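Local coordinates for protein glutathione S-transferase (Natrialba magadii ATCC 43099, PDB 6GZF) that probably uses glutathione to reduce glutathionyl-hydroquinones, as a Xi-class glutathione transferase from a haloalkaliphilic archaeon, at residues 74-79 against 169-174; 122-127 against 143-148; 135-140 against 155-160; 246-251 against 286-291. One frame throughout, in Å; residues are numbered along the deposited sequence.

Contact 1 (74-79 against 169-174)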
loop_
_atom_site.group_PDB
_atom_site.type_symbol
_atom_site.label_atom_id
_atom_site.label_comp_id
_atom_site.label_asym_id
_atom_site.label_seq_id
_atom_site.Cartn_x
_atom_site.Cartn_y
_atom_site.Cartn_z
ATOM N N ARG A 74 -14.604 22.006 16.838
ATOM C CA ARG A 74 -14.195 23.271 17.442
ATOM C C ARG A 74 -14.220 24.403 16.422
ATOM O O ARG A 74 -14.606 25.528 16.739
ATOM C CB ARG A 74 -12.795 23.150 18.050
ATOM C CG ARG A 74 -12.419 24.305 18.967
ATOM C CD ARG A 74 -10.972 24.211 19.425
ATOM N NE ARG A 74 -10.037 24.608 18.376
ATOM C CZ ARG A 74 -9.073 25.509 18.537
ATOM N NH1 ARG A 74 -8.910 26.107 19.709
ATOM N NH2 ARG A 74 -8.269 25.811 17.526
ATOM N N THR A 75 -13.812 24.096 15.196
ATOM C CA THR A 75 -13.792 25.083 14.125
ATOM C C THR A 75 -15.201 25.405 13.636
ATOM O O THR A 75 -15.541 26.568 13.421
ATOM C CB THR A 75 -12.944 24.601 12.937
ATOM O OG1 THR A 75 -11.676 24.133 13.412
ATOM C CG2 THR A 75 -12.730 25.727 11.939
ATOM N N LEU A 76 -16.016 24.368 13.465
ATOM C CA LEU A 76 -17.391 24.535 13.007
ATOM C C LEU A 76 -18.217 25.341 14.001
ATOM O O LEU A 76 -19.050 26.160 13.613
ATOM C CB LEU A 76 -18.047 23.172 12.768
ATOM C CG LEU A 76 -17.663 22.443 11.480
ATOM C CD1 LEU A 76 -18.386 21.110 11.382
ATOM C CD2 LEU A 76 -17.964 23.309 10.268
ATOM N N LYS A 77 -17.976 25.106 15.285
ATOM C CA LYS A 77 -18.714 25.786 16.341
ATOM C C LYS A 77 -18.213 27.209 16.560
ATOM O O LYS A 77 -18.950 28.069 17.041
ATOM C CB LYS A 77 -18.617 24.999 17.647
ATOM C CG LYS A 77 -19.949 24.756 18.316
ATOM C CD LYS A 77 -20.866 23.963 17.410
ATOM C CE LYS A 77 -22.161 23.625 18.114
ATOM N NZ LYS A 77 -22.953 24.834 18.464
ATOM N N GLY A 78 -16.956 27.451 16.203
ATOM C CA GLY A 78 -16.323 28.723 16.488
ATOM C C GLY A 78 -15.964 28.789 17.959
ATOM O O GLY A 78 -16.358 29.716 18.666
ATOM N N LEU A 79 -15.220 27.788 18.418
ATOM C CA LEU A 79 -14.866 27.674 19.828
ATOM C C LEU A 79 -13.367 27.841 20.055
ATOM O O LEU A 79 -12.860 27.527 21.132
ATOM C CB LEU A 79 -15.325 26.324 20.383
ATOM C CG LEU A 79 -16.821 26.177 20.668
ATOM C CD1 LEU A 79 -17.161 24.742 21.046
ATOM C CD2 LEU A 79 -17.255 27.139 21.763
ATOM N N VAL A 169 -24.310 26.903 14.645
ATOM C CA VAL A 169 -24.308 25.629 13.943
ATOM C C VAL A 169 -24.739 24.530 14.906
ATOM O O VAL A 169 -24.331 24.520 16.064
ATOM C CB VAL A 169 -22.919 25.308 13.356
ATOM C CG1 VAL A 169 -22.959 24.014 12.560
ATOM C CG2 VAL A 169 -22.441 26.453 12.482
ATOM N N ASP A 170 -25.572 23.613 14.428
ATOM C CA ASP A 170 -26.100 22.554 15.277
ATOM C C ASP A 170 -25.839 21.185 14.652
ATOM O O ASP A 170 -26.639 20.690 13.857
ATOM C CB ASP A 170 -27.596 22.773 15.517
ATOM C CG ASP A 170 -28.174 21.823 16.546
ATOM O OD1 ASP A 170 -27.394 21.187 17.286
ATOM O OD2 ASP A 170 -29.416 21.727 16.626
ATOM N N LEU A 171 -24.713 20.579 15.020
ATOM C CA LEU A 171 -24.284 19.312 14.435
ATOM C C LEU A 171 -24.912 18.111 15.139
ATOM O O LEU A 171 -24.470 16.975 14.968
ATOM C CB LEU A 171 -22.759 19.202 14.476
ATOM C CG LEU A 171 -21.993 20.387 13.885
ATOM C CD1 LEU A 171 -20.525 20.326 14.270
ATOM C CD2 LEU A 171 -22.154 20.430 12.374
ATOM N N TYR A 172 -25.940 18.377 15.935
ATOM C CA TYR A 172 -26.706 17.327 16.598
ATOM C C TYR A 172 -28.146 17.807 16.757
ATOM O O TYR A 172 -28.644 17.932 17.876
ATOM C CB TYR A 172 -26.078 16.985 17.952
ATOM C CG TYR A 172 -26.638 15.761 18.644
ATOM C CD1 TYR A 172 -26.563 14.506 18.055
ATOM C CD2 TYR A 172 -27.208 15.859 19.906
ATOM C CE1 TYR A 172 -27.063 13.387 18.695
ATOM C CE2 TYR A 172 -27.708 14.747 20.553
ATOM C CZ TYR A 172 -27.633 13.513 19.944
ATOM O OH TYR A 172 -28.133 12.402 20.584
ATOM N N PRO A 173 -28.821 18.078 15.626
ATOM C CA PRO A 173 -30.094 18.805 15.635
ATOM C C PRO A 173 -31.299 17.953 16.016
ATOM O O PRO A 173 -31.264 16.729 15.906
ATOM C CB PRO A 173 -30.215 19.288 14.190
ATOM C CG PRO A 173 -29.562 18.212 13.400
ATOM C CD PRO A 173 -28.447 17.659 14.261
ATOM N N GLU A 174 -32.360 18.621 16.455
ATOM C CA GLU A 174 -33.598 17.961 16.846
ATOM C C GLU A 174 -34.227 17.220 15.670
ATOM O O GLU A 174 -34.359 17.770 14.578
ATOM C CB GLU A 174 -34.584 18.988 17.415
ATOM C CG GLU A 174 -36.049 18.605 17.276
ATOM C CD GLU A 174 -36.960 19.815 17.171
ATOM O OE1 GLU A 174 -36.450 20.929 16.923
ATOM O OE2 GLU A 174 -38.187 19.650 17.332
#
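The flat peptide group that follows V169 is met by K77 at its carbonyl oxygen, and not over a face: NZ lies 2.8 Å from V169 O, with a C=O...N angle of 167°, so the ammonium continues the line of the C=O bond. Nearby, V169 CG2 packs within 3.6 Å of L76 O. Lysine suits its place because its long chain, bent at chi2 and again at chi4, carries a charge from the buried helix end to a loop oxygen. NZ also has a long, weak ion pair with D162. Putting a methionine in place of K77 would probably leave the V169 carbonyl without this donor and D162 without the nearby charge. The helix 65-77 ends here in a Schellman motif, in which L79 N bonds to R74 O (2.9 Å) and G78, with a positive phi of 75°, is the C' residue. This is the first helix of the thioredoxin-like part of the glutathione transferase fold, and the loop 169-174 leads into the helical part. Beside the polar bond the two leucine side chains lie nearly perpendicular, L76 CD1 being 3.7 Å from L171 CD1 and 4.0 Å from L171 CD2. Branched and wholly apolar, both also rest on I241 of helix 238-247.

Contact 2 (122-127 against 143-148)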
loop_
_atom_site.group_PDB
_atom_site.type_symbol
_atom_site.label_atom_id
_atom_site.label_comp_id
_atom_site.label_asym_id
_atom_site.label_seq_id
_atom_site.Cartn_x
_atom_site.Cartn_y
_atom_site.Cartn_z
ATOM N N VAL A 122 0.143 11.689 34.247
ATOM C CA VAL A 122 0.664 11.404 35.581
ATOM C C VAL A 122 0.262 12.482 36.587
ATOM O O VAL A 122 -0.073 12.177 37.732
ATOM C CB VAL A 122 2.204 11.266 35.560
ATOM C CG1 VAL A 122 2.763 11.176 36.972
ATOM C CG2 VAL A 122 2.615 10.049 34.749
ATOM N N ARG A 123 0.284 13.739 36.158
ATOM C CA ARG A 123 -0.145 14.832 37.022
ATOM C C ARG A 123 -1.629 14.712 37.359
ATOM O O ARG A 123 -2.047 15.000 38.479
ATOM C CB ARG A 123 0.134 16.186 36.367
ATOM C CG ARG A 123 -0.298 17.371 37.219
ATOM C CD ARG A 123 -0.094 18.691 36.500
ATOM N NE ARG A 123 1.110 19.387 36.948
ATOM C CZ ARG A 123 2.315 19.222 36.411
ATOM N NH1 ARG A 123 2.485 18.381 35.400
ATOM N NH2 ARG A 123 3.350 19.901 36.885
ATOM N N ALA A 124 -2.418 14.273 36.382
ATOM C CA ALA A 124 -3.860 14.145 36.559
ATOM C C ALA A 124 -4.223 12.884 37.338
ATOM O O ALA A 124 -5.184 12.875 38.107
ATOM C CB ALA A 124 -4.557 14.149 35.208
ATOM N N ALA A 125 -3.455 11.819 37.131
ATOM C CA ALA A 125 -3.695 10.556 37.819
ATOM C C ALA A 125 -2.381 9.821 38.076
ATOM O O ALA A 125 -1.958 8.997 37.265
ATOM C CB ALA A 125 -4.645 9.687 37.015
ATOM N N PRO A 126 -1.739 10.117 39.217
ATOM C CA PRO A 126 -0.406 9.632 39.608
ATOM C C PRO A 126 -0.214 8.113 39.558
ATOM O O PRO A 126 0.929 7.659 39.531
ATOM C CB PRO A 126 -0.260 10.133 41.056
ATOM C CG PRO A 126 -1.622 10.612 41.469
ATOM C CD PRO A 126 -2.295 11.043 40.216
ATOM N N ASP A 127 -1.298 7.344 39.544
ATOM C CA ASP A 127 -1.190 5.888 39.566
ATOM C C ASP A 127 -1.928 5.253 38.387
ATOM O O ASP A 127 -2.265 4.069 38.415
ATOM C CB ASP A 127 -1.735 5.341 40.890
ATOM C CG ASP A 127 -1.320 3.904 41.148
ATOM O OD1 ASP A 127 -0.127 3.585 40.965
ATOM O OD2 ASP A 127 -2.191 3.092 41.528
ATOM N N ASP A 143 -7.072 21.414 37.328
ATOM C CA ASP A 143 -5.756 20.945 36.895
ATOM C C ASP A 143 -5.737 19.431 36.700
ATOM O O ASP A 143 -4.966 18.722 37.348
ATOM C CB ASP A 143 -4.680 21.367 37.901
ATOM C CG ASP A 143 -3.277 21.231 37.343
ATOM O OD1 ASP A 143 -3.090 21.483 36.134
ATOM O OD2 ASP A 143 -2.361 20.877 38.115
ATOM N N THR A 144 -6.590 18.944 35.803
ATOM C CA THR A 144 -6.700 17.511 35.547
ATOM C C THR A 144 -7.374 17.228 34.205
ATOM O O THR A 144 -7.875 18.140 33.547
ATOM C CB THR A 144 -7.491 16.800 36.662
ATOM O OG1 THR A 144 -7.457 15.383 36.449
ATOM C CG2 THR A 144 -8.936 17.276 36.678
ATOM N N ILE A 145 -7.382 15.960 33.808
ATOM C CA ILE A 145 -8.020 15.551 32.561
ATOM C C ILE A 145 -9.527 15.405 32.728
ATOM O O ILE A 145 -9.994 14.591 33.526
ATOM C CB ILE A 145 -7.453 14.215 32.040
ATOM C CG1 ILE A 145 -5.939 14.306 31.848
ATOM C CG2 ILE A 145 -8.132 13.824 30.737
ATOM C CD1 ILE A 145 -5.298 12.996 31.440
ATOM N N VAL A 146 -10.288 16.194 31.976
ATOM C CA VAL A 146 -11.741 16.077 31.990
ATOM C C VAL A 146 -12.175 14.851 31.196
ATOM O O VAL A 146 -12.709 13.894 31.758
ATOM C CB VAL A 146 -12.430 17.332 31.413
ATOM C CG1 VAL A 146 -13.915 17.072 31.187
ATOM C CG2 VAL A 146 -12.232 18.516 32.337
ATOM N N ASN A 147 -11.933 14.878 29.889
ATOM C CA ASN A 147 -12.345 13.782 29.025
ATOM C C ASN A 147 -11.223 13.335 28.095
ATOM O O ASN A 147 -10.320 14.108 27.773
ATOM C CB ASN A 147 -13.577 14.183 28.215
ATOM C CG ASN A 147 -14.317 12.988 27.650
ATOM O OD1 ASN A 147 -13.938 12.441 26.613
ATOM N ND2 ASN A 147 -15.375 12.570 28.335
ATOM N N ASN A 148 -11.298 12.080 27.666
ATOM C CA ASN A 148 -10.231 11.455 26.897
ATOM C C ASN A 148 -10.783 10.736 25.666
ATOM O O ASN A 148 -10.075 9.983 24.994
ATOM C CB ASN A 148 -9.461 10.481 27.793
ATOM C CG ASN A 148 -8.133 10.061 27.201
ATOM O OD1 ASN A 148 -7.580 10.738 26.335
ATOM N ND2 ASN A 148 -7.607 8.936 27.673
#
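D143 divides its carboxylate between two side chains: OD1 is hydrogen-bonded to H112 NE2, while OD2 sits at the edge of the R123 guanidinium, near its plane, in a long salt bridge of 4.0 Å to R123 NE. The two planar groups are turned 58° apart, and the closest approach is to the aliphatic part, R123 CD standing 3.5 Å from D143 OD2. The arginine reaches this far because its chain leaves extended, with CG opposite the backbone N (chi1 180°), and bends at chi3. A leucine in place of D143 would probably deprive H112 of this hydrogen-bonding partner and R123 of this counter-charge. Next along the helix, A124 is small enough to let the strand come close: its CB lies 3.4 Å from T144 OG1 and 3.6 Å from I145 CG1. D143 and T144 both face D139 in a G1 beta bulge, and the positive phi of D143 (56°) fits the first position of that motif. The last turn of helix 117-124 thus packs against the start of strand 144-147, an outermost strand of the four-stranded sheet, whose I145 also touches Y121 of the same helix and W138 of neighbouring strand 136-139.

Contact 3 (135-140 against 155-160)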
loop_
_atom_site.group_PDB
_atom_site.type_symbol
_atom_site.label_atom_id
_atom_site.label_comp_id
_atom_site.label_asym_id
_atom_site.label_seq_id
_atom_site.Cartn_x
_atom_site.Cartn_y
_atom_site.Cartn_z
ATOM N N PRO A 135 -7.332 12.683 21.539
ATOM C CA PRO A 135 -7.286 13.999 22.187
ATOM C C PRO A 135 -7.406 13.940 23.704
ATOM O O PRO A 135 -7.787 12.911 24.264
ATOM C CB PRO A 135 -8.495 14.712 21.585
ATOM C CG PRO A 135 -9.482 13.613 21.393
ATOM C CD PRO A 135 -8.678 12.387 21.016
ATOM N N VAL A 136 -7.072 15.049 24.356
ATOM C CA VAL A 136 -7.226 15.184 25.799
ATOM C C VAL A 136 -7.806 16.552 26.140
ATOM O O VAL A 136 -7.181 17.579 25.877
ATOM C CB VAL A 136 -5.883 15.007 26.543
ATOM C CG1 VAL A 136 -6.023 15.414 28.004
ATOM C CG2 VAL A 136 -5.386 13.574 26.429
ATOM N N LEU A 137 -9.005 16.564 26.714
ATOM C CA LEU A 137 -9.605 17.809 27.171
ATOM C C LEU A 137 -9.149 18.096 28.595
ATOM O O LEU A 137 -9.387 17.301 29.505
ATOM C CB LEU A 137 -11.131 17.748 27.094
ATOM C CG LEU A 137 -11.853 19.041 27.484
ATOM C CD1 LEU A 137 -11.503 20.161 26.512
ATOM C CD2 LEU A 137 -13.358 18.828 27.544
ATOM N N TRP A 138 -8.487 19.233 28.783
ATOM C CA TRP A 138 -7.875 19.554 30.066
ATOM C C TRP A 138 -8.547 20.738 30.752
ATOM O O TRP A 138 -8.814 21.762 30.127
ATOM C CB TRP A 138 -6.383 19.843 29.875
ATOM C CG TRP A 138 -5.626 19.995 31.158
ATOM C CD1 TRP A 138 -5.527 21.121 31.922
ATOM C CD2 TRP A 138 -4.854 18.989 31.823
ATOM N NE1 TRP A 138 -4.745 20.877 33.024
ATOM C CE2 TRP A 138 -4.318 19.576 32.987
ATOM C CE3 TRP A 138 -4.564 17.649 31.549
ATOM C CZ2 TRP A 138 -3.511 18.870 33.875
ATOM C CZ3 TRP A 138 -3.761 16.951 32.432
ATOM C CH2 TRP A 138 -3.244 17.561 33.580
ATOM N N ASP A 139 -8.816 20.587 32.046
ATOM C CA ASP A 139 -9.360 21.674 32.852
ATOM C C ASP A 139 -8.242 22.394 33.597
ATOM O O ASP A 139 -7.468 21.772 34.320
ATOM C CB ASP A 139 -10.397 21.145 33.844
ATOM C CG ASP A 139 -10.969 22.235 34.726
ATOM O OD1 ASP A 139 -11.144 23.366 34.231
ATOM O OD2 ASP A 139 -11.246 21.960 35.912
ATOM N N THR A 140 -8.163 23.708 33.419
ATOM C CA THR A 140 -7.100 24.496 34.032
ATOM C C THR A 140 -7.424 24.887 35.471
ATOM O O THR A 140 -6.548 25.340 36.210
ATOM C CB THR A 140 -6.812 25.774 33.221
ATOM O OG1 THR A 140 -8.041 26.455 32.947
ATOM C CG2 THR A 140 -6.133 25.424 31.905
ATOM N N ARG A 155 -19.103 15.710 21.167
ATOM C CA ARG A 155 -20.487 15.896 21.586
ATOM C C ARG A 155 -20.656 17.091 22.523
ATOM O O ARG A 155 -21.543 17.920 22.324
ATOM C CB ARG A 155 -21.012 14.628 22.264
ATOM C CG ARG A 155 -22.404 14.770 22.863
ATOM C CD ARG A 155 -23.437 15.113 21.803
ATOM N NE ARG A 155 -23.514 14.091 20.763
ATOM C CZ ARG A 155 -24.257 12.994 20.852
ATOM N NH1 ARG A 155 -24.268 12.116 19.858
ATOM N NH2 ARG A 155 -24.988 12.773 21.935
ATOM N N MET A 156 -19.807 17.180 23.540
ATOM C CA MET A 156 -19.930 18.255 24.518
ATOM C C MET A 156 -19.487 19.599 23.933
ATOM O O MET A 156 -19.978 20.650 24.346
ATOM C CB MET A 156 -19.137 17.928 25.785
ATOM C CG MET A 156 -17.629 17.919 25.625
ATOM S SD MET A 156 -16.806 17.471 27.167
ATOM C CE MET A 156 -17.078 15.700 27.207
ATOM N N PHE A 157 -18.568 19.563 22.971
ATOM C CA PHE A 157 -18.231 20.758 22.201
ATOM C C PHE A 157 -19.465 21.244 21.455
ATOM O O PHE A 157 -19.672 22.442 21.266
ATOM C CB PHE A 157 -17.107 20.482 21.196
ATOM C CG PHE A 157 -15.724 20.562 21.775
ATOM C CD1 PHE A 157 -15.526 20.659 23.141
ATOM C CD2 PHE A 157 -14.616 20.552 20.941
ATOM C CE1 PHE A 157 -14.248 20.733 23.666
ATOM C CE2 PHE A 157 -13.337 20.628 21.458
ATOM C CZ PHE A 157 -13.153 20.720 22.822
ATOM N N ASP A 158 -20.281 20.282 21.040
ATOM C CA ASP A 158 -21.424 20.532 20.175
ATOM C C ASP A 158 -22.646 21.050 20.933
ATOM O O ASP A 158 -23.334 21.956 20.467
ATOM C CB ASP A 158 -21.779 19.242 19.429
ATOM C CG ASP A 158 -22.715 19.475 18.264
ATOM O OD1 ASP A 158 -22.793 20.617 17.774
ATOM O OD2 ASP A 158 -23.368 18.505 17.833
ATOM N N THR A 159 -22.911 20.482 22.104
ATOM C CA THR A 159 -24.185 20.721 22.774
ATOM C C THR A 159 -24.096 21.493 24.090
ATOM O O THR A 159 -25.125 21.805 24.690
ATOM C CB THR A 159 -24.902 19.386 23.064
ATOM O OG1 THR A 159 -24.102 18.595 23.951
ATOM C CG2 THR A 159 -25.134 18.615 21.775
ATOM N N GLU A 160 -22.886 21.810 24.540
ATOM C CA GLU A 160 -22.723 22.375 25.879
ATOM C C GLU A 160 -22.062 23.756 25.915
ATOM O O GLU A 160 -22.123 24.443 26.936
ATOM C CB GLU A 160 -21.921 21.409 26.754
ATOM C CG GLU A 160 -22.475 19.990 26.786
ATOM C CD GLU A 160 -23.892 19.924 27.325
ATOM O OE1 GLU A 160 -24.087 20.202 28.526
ATOM O OE2 GLU A 160 -24.813 19.596 26.545
#
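Strand 136-139 and the end of helix 150-159 stand well apart, their nearest CA atoms, those of L137 and F157, being 10.4 Å from each other, so side chains must bridge the gap. L137 does so alone from the strand, its two methyl groups each finding a different partner. CD2 comes within 3.7 Å of M156 SD, the two side chains crossing obliquely. CD1 approaches the rim of the F157 ring near its plane, 4.0 Å from CE1 and 4.1 Å from CZ, so L137 meets the ring's edge and not its face. The leucine and the phenylalanine lie antiparallel, side by side. Extension at chi1 (-177°) carries the L137 fork straight out from the strand, which is why both branches can reach the helix. This is the sheet-to-helix layer of the thioredoxin fold: a beta hairpin is followed by a helix that lies back over the sheet, beside helix 65-77. The cis peptide bond before P135, just ahead of the strand, is a hallmark of that fold, and V134 preceding it is a predicted glutathione-binding residue. Unbranched M156 has the flexibility to bend at chi3 (76°) against the sheet, where it also touches N147. The flat ring of F157 lies between the strand and its other neighbours, T73 of helix 65-77 and I83. Alternation along the strand turns V136 and W138 to the other face, where both pack on I145. R155, on the same helix as M156, forms salt bridges with D181 and E238.

Contact 4 (246-251 against 286-291)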
loop_
_atom_site.group_PDB
_atom_site.type_symbol
_atom_site.label_atom_id
_atom_site.label_comp_id
_atom_site.label_asym_id
_atom_site.label_seq_id
_atom_site.Cartn_x
_atom_site.Cartn_y
_atom_site.Cartn_z
ATOM N N THR A 246 -11.741 9.711 8.816
ATOM C CA THR A 246 -11.233 8.444 8.305
ATOM C C THR A 246 -10.996 8.543 6.803
ATOM O O THR A 246 -9.915 8.220 6.311
ATOM C CB THR A 246 -12.200 7.280 8.592
ATOM O OG1 THR A 246 -12.354 7.118 10.008
ATOM C CG2 THR A 246 -11.669 5.986 7.994
ATOM N N LEU A 247 -12.020 8.997 6.084
ATOM C CA LEU A 247 -11.966 9.131 4.632
ATOM C C LEU A 247 -10.824 10.029 4.164
ATOM O O LEU A 247 -10.169 9.739 3.164
ATOM C CB LEU A 247 -13.293 9.678 4.102
ATOM C CG LEU A 247 -14.291 8.676 3.522
ATOM C CD1 LEU A 247 -14.633 7.596 4.533
ATOM C CD2 LEU A 247 -15.548 9.392 3.052
ATOM N N VAL A 248 -10.591 11.115 4.895
ATOM C CA VAL A 248 -9.584 12.101 4.515
ATOM C C VAL A 248 -8.171 11.513 4.580
ATOM O O VAL A 248 -7.242 12.036 3.965
ATOM C CB VAL A 248 -9.669 13.363 5.412
ATOM C CG1 VAL A 248 -9.087 13.085 6.792
ATOM C CG2 VAL A 248 -8.963 14.542 4.758
ATOM N N ARG A 249 -8.021 10.412 5.309
ATOM C CA ARG A 249 -6.717 9.780 5.484
ATOM C C ARG A 249 -6.597 8.467 4.717
ATOM O O ARG A 249 -5.561 7.804 4.770
ATOM C CB ARG A 249 -6.448 9.526 6.968
ATOM C CG ARG A 249 -6.255 10.782 7.792
ATOM C CD ARG A 249 -6.144 10.456 9.272
ATOM N NE ARG A 249 -5.640 11.590 10.040
ATOM C CZ ARG A 249 -6.392 12.601 10.464
ATOM N NH1 ARG A 249 -7.689 12.625 10.189
ATOM N NH2 ARG A 249 -5.846 13.589 11.156
ATOM N N PHE A 250 -7.653 8.100 4.001
ATOM C CA PHE A 250 -7.735 6.775 3.394
ATOM C C PHE A 250 -6.784 6.590 2.212
ATOM O O PHE A 250 -6.010 5.635 2.179
ATOM C CB PHE A 250 -9.171 6.492 2.949
ATOM C CG PHE A 250 -9.477 5.028 2.773
ATOM C CD1 PHE A 250 -9.077 4.349 1.634
ATOM C CD2 PHE A 250 -10.172 4.333 3.747
ATOM C CE1 PHE A 250 -9.359 3.006 1.474
ATOM C CE2 PHE A 250 -10.458 2.991 3.593
ATOM C CZ PHE A 250 -10.050 2.327 2.455
ATOM N N ASP A 251 -6.846 7.499 1.244
ATOM C CA ASP A 251 -6.114 7.327 -0.008
ATOM C C ASP A 251 -4.634 7.690 0.091
ATOM O O ASP A 251 -3.840 7.296 -0.762
ATOM C CB ASP A 251 -6.774 8.151 -1.116
ATOM C CG ASP A 251 -8.116 7.586 -1.536
ATOM O OD1 ASP A 251 -8.633 6.699 -0.822
ATOM O OD2 ASP A 251 -8.652 8.022 -2.576
ATOM N N GLU A 286 -8.569 24.082 7.018
ATOM C CA GLU A 286 -7.425 24.507 7.820
ATOM C C GLU A 286 -7.154 23.558 8.986
ATOM O O GLU A 286 -6.154 23.700 9.690
ATOM C CB GLU A 286 -7.636 25.930 8.345
ATOM C CG GLU A 286 -7.518 27.016 7.286
ATOM C CD GLU A 286 -8.710 27.058 6.347
ATOM O OE1 GLU A 286 -9.835 26.763 6.800
ATOM O OE2 GLU A 286 -8.519 27.386 5.157
ATOM N N THR A 287 -8.045 22.593 9.188
ATOM C CA THR A 287 -7.870 21.606 10.246
ATOM C C THR A 287 -7.232 20.337 9.696
ATOM O O THR A 287 -7.010 19.371 10.427
ATOM C CB THR A 287 -9.207 21.249 10.917
ATOM O OG1 THR A 287 -9.917 20.307 10.103
ATOM C CG2 THR A 287 -10.053 22.494 11.114
ATOM N N VAL A 288 -6.941 20.346 8.399
ATOM C CA VAL A 288 -6.324 19.200 7.745
ATOM C C VAL A 288 -4.849 19.460 7.461
ATOM O O VAL A 288 -4.504 20.255 6.586
ATOM C CB VAL A 288 -7.038 18.851 6.425
ATOM C CG1 VAL A 288 -6.582 17.492 5.923
ATOM C CG2 VAL A 288 -8.545 18.864 6.620
ATOM N N GLU A 289 -3.981 18.791 8.213
ATOM C CA GLU A 289 -2.542 18.900 8.009
ATOM C C GLU A 289 -1.980 17.585 7.483
ATOM O O GLU A 289 -1.533 16.737 8.257
ATOM C CB GLU A 289 -1.843 19.296 9.309
ATOM C CG GLU A 289 -2.101 20.728 9.742
ATOM C CD GLU A 289 -1.379 21.737 8.872
ATOM O OE1 GLU A 289 -0.348 21.372 8.270
ATOM O OE2 GLU A 289 -1.842 22.894 8.791
ATOM N N MET A 290 -2.007 17.426 6.164
ATOM C CA MET A 290 -1.585 16.185 5.522
ATOM C C MET A 290 -0.118 15.871 5.794
ATOM O O MET A 290 0.264 14.706 5.906
ATOM C CB MET A 290 -1.831 16.257 4.014
ATOM C CG MET A 290 -1.779 14.909 3.317
ATOM S SD MET A 290 -3.089 13.808 3.884
ATOM C CE MET A 290 -4.523 14.574 3.135
ATOM N N ASP A 291 0.699 16.915 5.900
ATOM C CA ASP A 291 2.119 16.753 6.190
ATOM C C ASP A 291 2.314 16.053 7.533
ATOM O O ASP A 291 3.210 15.224 7.687
ATOM C CB ASP A 291 2.827 18.107 6.189
ATOM C CG ASP A 291 4.337 17.974 6.223
ATOM O OD1 ASP A 291 4.870 17.061 5.557
ATOM O OD2 ASP A 291 4.992 18.783 6.916
#
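V248 and V288 meet by one methyl each, CG2 of V248 lying 4.0 Å from CG1 of V288, and the two short side chains overlap flank to flank, pointing opposite ways. CG2 of V248 and CG1 of V288 (chi1 -168°) are each anti to the backbone N. Beta-branched residues suit this place, since they offer a compact, rather rigid apolar surface between backbones whose nearest CA atoms, of V248 and V288, are 8.5 Å apart. The other touch is made by M290: its CE reaches within 3.8 Å of V248 O, because the methionine chain folds at chi2 and chi3 and brings its end methyl back across the gap. Around this first shell, the backbone turns from helix 238-247 into helix 250-254, with R249 N bonded to T246 O (3.1 Å) and F250 N to L247 O (3.1 Å). Across from this turn, E289 occupies the N-cap position of helix 290-299. Both segments belong to the all-helical part of the glutathione transferase fold. The side chain of V248 lies about 7 Å from that of Y254, and that of M290 about 8 Å from that of Y297; these tyrosines are predicted to lower the pKa of the active-site cysteine. Further out, H68 of helix 65-77 touches V288 and is held at both ring nitrogens, ND1 by R249 NH1 and NE2 by T287 OG1.

Contacts 1 and 3 are buried, contact 4 is partly so, and contact 2 lies at the surface. Contacts 2 and 3 share one sheet: strands 136-139 and 144-147 are neighbours, joined by probable backbone hydrogen bonds from L137 to V146 and N147, with helix 150-159 packed against the first and helix 117-124 against the second. Contact 1 joins contact 3 through D158, which packs on K77 and Y172, and reaches contact 4 where T75 touches T287. Chemistry follows place: contact 3, inside the thioredoxin-like layer, is apolar and contact 4, among the helices, largely so; contact 1, between the two parts, adds a buried lysine to its leucines; contact 2 has a long, solvent-side ion pair.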